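Local coordinates for uncharacterized protein (Kribbella flavida, PDB 4GB5) that is of unknown function but carries a SnoaL-like domain of the NTF2 clan, whose curved sheet and helices commonly enclose a ligand pocket, at residues I43-V48 with S135-T140. Numbering follows the deposited sequence.
Sequences IDFESV and SSVKLT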
ATOM      1  N   ILE A  43      -9.524   4.304 -21.521  1.00 13.41           N
ATOM      2  CA  ILE A  43      -9.896   4.529 -20.141  1.00 12.83           C
ATOM      3  C   ILE A  43     -11.311   4.062 -19.845  1.00 13.69           C
ATOM      4  O   ILE A  43     -12.190   4.195 -20.662  1.00 15.53           O
ATOM      5  CB  ILE A  43      -9.778   6.009 -19.761  1.00 15.14           C
ATOM      6  CG1 ILE A  43     -10.567   6.855 -20.723  1.00 17.29           C
ATOM      7  CG2 ILE A  43      -8.330   6.452 -19.787  1.00 16.34           C
ATOM      8  CD1 ILE A  43     -10.679   8.319 -20.295  1.00 20.45           C
ATOM      9  N   ASP A  44     -11.498   3.479 -18.669  1.00 11.86           N
ATOM     10  CA  ASP A  44     -12.793   3.043 -18.224  1.00 12.04           C
ATOM     11  C   ASP A  44     -12.913   3.302 -16.739  1.00 13.16           C
ATOM     12  O   ASP A  44     -12.368   2.547 -15.882  1.00 12.48           O
ATOM     13  CB  ASP A  44     -12.974   1.560 -18.536  1.00 14.12           C
ATOM     14  CG  ASP A  44     -14.303   1.003 -18.026  1.00 16.61           C
ATOM     15  OD1 ASP A  44     -15.023   1.706 -17.276  1.00 17.30           O
ATOM     16  OD2 ASP A  44     -14.597  -0.183 -18.347  1.00 20.32           O
ATOM     17  N   PHE A  45     -13.623   4.371 -16.408  1.00 13.75           N
ATOM     18  CA  PHE A  45     -13.902   4.718 -15.021  1.00 15.48           C
ATOM     19  C   PHE A  45     -15.397   4.599 -14.775  1.00 15.03           C
ATOM     20  O   PHE A  45     -15.961   5.185 -13.863  1.00 16.43           O
ATOM     21  CB  PHE A  45     -13.419   6.154 -14.735  1.00 14.85           C
ATOM     22  CG  PHE A  45     -11.933   6.334 -14.967  1.00 17.47           C
ATOM     23  CD1 PHE A  45     -11.010   5.704 -14.151  1.00 27.67           C
ATOM     24  CD2 PHE A  45     -11.459   7.133 -16.003  1.00 25.73           C
ATOM     25  CE1 PHE A  45      -9.634   5.848 -14.366  1.00 26.46           C
ATOM     26  CE2 PHE A  45     -10.080   7.269 -16.228  1.00 24.80           C
ATOM     27  CZ  PHE A  45      -9.177   6.630 -15.411  1.00 24.68           C
ATOM     28  N   GLU A  46     -16.062   3.833 -15.620  1.00 15.07           N
ATOM     29  CA  GLU A  46     -17.532   3.760 -15.596  1.00 17.33           C
ATOM     30  C   GLU A  46     -18.116   3.384 -14.237  1.00 19.21           C
ATOM     31  O   GLU A  46     -19.147   3.919 -13.827  1.00 19.44           O
ATOM     32  CB  GLU A  46     -18.025   2.786 -16.661  1.00 15.09           C
ATOM     33  CG  GLU A  46     -19.535   2.837 -16.829  1.00 17.52           C
ATOM     34  CD  GLU A  46     -20.024   2.028 -18.023  1.00 28.97           C
ATOM     35  OE1 GLU A  46     -19.290   1.137 -18.512  1.00 28.40           O
ATOM     36  OE2 GLU A  46     -21.165   2.287 -18.472  1.00 39.65           O
ATOM     37  N   SER A  47     -17.435   2.470 -13.548  0.56 17.21           N
ATOM     38  CA  SER A  47     -17.809   2.022 -12.197  0.56 16.12           C
ATOM     39  C   SER A  47     -17.903   3.170 -11.178  0.56 18.69           C
ATOM     40  O   SER A  47     -18.588   3.057 -10.156  0.56 20.75           O
ATOM     41  CB  SER A  47     -16.830   0.953 -11.712  0.56 19.45           C
ATOM     42  OG  SER A  47     -17.067   0.602 -10.356  0.56 17.53           O
ATOM     43  N   VAL A  48     -17.234   4.276 -11.476  1.00 19.96           N
ATOM     44  CA  VAL A  48     -17.282   5.462 -10.643  1.00 20.54           C
ATOM     45  C   VAL A  48     -18.041   6.596 -11.306  1.00 23.83           C
ATOM     46  O   VAL A  48     -18.819   7.300 -10.649  1.00 33.41           O
ATOM     47  CB  VAL A  48     -15.897   5.977 -10.330  1.00 26.62           C
ATOM     48  CG1 VAL A  48     -16.015   7.315  -9.618  1.00 24.86           C
ATOM     49  CG2 VAL A  48     -15.170   4.989  -9.482  1.00 29.89           C
ATOM     50  N   SER A 135      -1.542   1.087 -21.472  1.00 11.35           N
ATOM     51  CA  SER A 135      -2.363   1.347 -22.659  1.00 10.54           C
ATOM     52  C   SER A 135      -3.858   1.312 -22.389  1.00 11.23           C
ATOM     53  O   SER A 135      -4.629   1.835 -23.173  1.00 11.64           O
ATOM     54  CB  SER A 135      -2.048   0.320 -23.752  1.00 12.09           C
ATOM     55  OG  SER A 135      -2.180  -0.992 -23.217  1.00 12.60           O
ATOM     56  N   SER A 136      -4.268   0.687 -21.293  1.00 10.89           N
ATOM     57  CA  SER A 136      -5.648   0.680 -20.897  1.00 10.99           C
ATOM     58  C   SER A 136      -5.739   0.728 -19.381  1.00 13.17           C
ATOM     59  O   SER A 136      -5.056  -0.034 -18.679  1.00 11.86           O
ATOM     60  CB  SER A 136      -6.332  -0.596 -21.411  1.00 15.63           C
ATOM     61  OG  SER A 136      -7.644  -0.694 -20.925  1.00 21.25           O
ATOM     62  N   VAL A 137      -6.586   1.613 -18.856  1.00 11.23           N
ATOM     63  CA  VAL A 137      -6.833   1.720 -17.422  1.00  8.77           C
ATOM     64  C   VAL A 137      -8.309   1.467 -17.169  1.00 12.14           C
ATOM     65  O   VAL A 137      -9.170   2.101 -17.823  1.00 11.96           O
ATOM     66  CB  VAL A 137      -6.485   3.126 -16.903  1.00 10.80           C
ATOM     67  CG1 VAL A 137      -6.778   3.286 -15.415  1.00 15.38           C
ATOM     68  CG2 VAL A 137      -5.040   3.439 -17.184  1.00 14.28           C
ATOM     69  N   LYS A 138      -8.602   0.558 -16.265  1.00 11.62           N
ATOM     70  CA  LYS A 138      -9.972   0.296 -15.881  1.00 11.31           C
ATOM     71  C   LYS A 138     -10.059   0.225 -14.370  1.00 11.37           C
ATOM     72  O   LYS A 138      -9.374  -0.581 -13.738  1.00 10.31           O
ATOM     73  CB  LYS A 138     -10.482  -0.989 -16.471  1.00 11.32           C
ATOM     74  CG  LYS A 138     -11.870  -1.362 -15.993  1.00 13.19           C
ATOM     75  CD  LYS A 138     -12.323  -2.647 -16.652  1.00 15.23           C
ATOM     76  CE  LYS A 138     -13.697  -3.123 -16.191  1.00 23.86           C
ATOM     77  NZ  LYS A 138     -14.036  -4.443 -16.864  1.00 29.32           N
ATOM     78  N   LEU A 139     -10.905   1.072 -13.785  1.00 11.03           N
ATOM     79  CA  LEU A 139     -11.076   1.137 -12.388  1.00 11.19           C
ATOM     80  C   LEU A 139     -12.447   0.583 -12.050  1.00 10.32           C
ATOM     81  O   LEU A 139     -13.426   1.091 -12.551  1.00 11.98           O
ATOM     82  CB  LEU A 139     -10.996   2.588 -11.949  1.00 13.02           C
ATOM     83  CG  LEU A 139     -11.426   2.914 -10.527  1.00 16.55           C
ATOM     84  CD1 LEU A 139     -10.488   2.213  -9.569  1.00 16.48           C
ATOM     85  CD2 LEU A 139     -11.496   4.435 -10.262  1.00 18.29           C
ATOM     86  N   THR A 140     -12.491  -0.420 -11.185  1.00  9.75           N
ATOM     87  CA  THR A 140     -13.731  -1.002 -10.649  1.00  8.92           C
ATOM     88  C   THR A 140     -13.784  -0.688  -9.145  1.00 10.61           C
ATOM     89  O   THR A 140     -12.949  -1.159  -8.376  1.00 11.40           O
ATOM     90  CB  THR A 140     -13.752  -2.513 -10.897  1.00 10.01           C
ATOM     91  OG1 THR A 140     -13.716  -2.808 -12.300  1.00 15.29           O
ATOM     92  CG2 THR A 140     -15.055  -3.119 -10.341  1.00 13.55           C
TER
HETATM   93  O   HOH W   1     -15.260   0.895 -14.646  1.00 13.92           O
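Asp44 and Lys138 pair in parallel where strand 41-44 runs beside strand 131-145 in the mixed sheet of this SnoaL-like, NTF2-clan fold. Between 43-48 and 135-140 two backbone hydrogen bonds form: Asp44 N gives its hydrogen to Val137 O at 2.8 Å, and Leu139 N gives its own to Asp44 O, more nearly straight at 164°. Just beyond, the first strand ends and 46-48 turns into a short helix, with Phe45 at its N-cap position.

The tight side is apolar. The Phe45 ring, its CG held beside its own backbone N (chi1 -60°), brings CD1 at its edge to within 3.8 Å of Leu139 CB, the two side chains crossing at about a right angle. Its CE1 approaches Val137 CG1 obliquely, on the face that buried Ile43 shares with Val137. Val48 CG2 meets Leu139 CD2 at 3.8 Å and extends this packing, while its side chain also touches Trp115 of strand 114-128.

The face bearing Asp44 and Lys138 is looser and more polar. Here the extended Lys138 chain runs alongside the Asp44 carboxylate, but Lys138 NZ is 4.5 Å from Asp44 OD2, too far for a salt bridge; NZ hydrogen-bonds a triethylene glycol, probably from the crystallisation liquor. Asp44 OD1 closes an Asx turn by accepting from Glu46 N at 2.9 Å. An alanine in place of Asp44 would probably leave Glu46 N without this acceptor and loosen the start of the helix.

Ser47 packs CB against Leu139 O, and in one of its two conformers its OG hydrogen-bonds Ala141 N, farther along strand 131-145. One water links helix 46-49 to that strand, donating to Asp44 OD1 and to Leu139 O and accepting from Ser47 N at 2.9 Å.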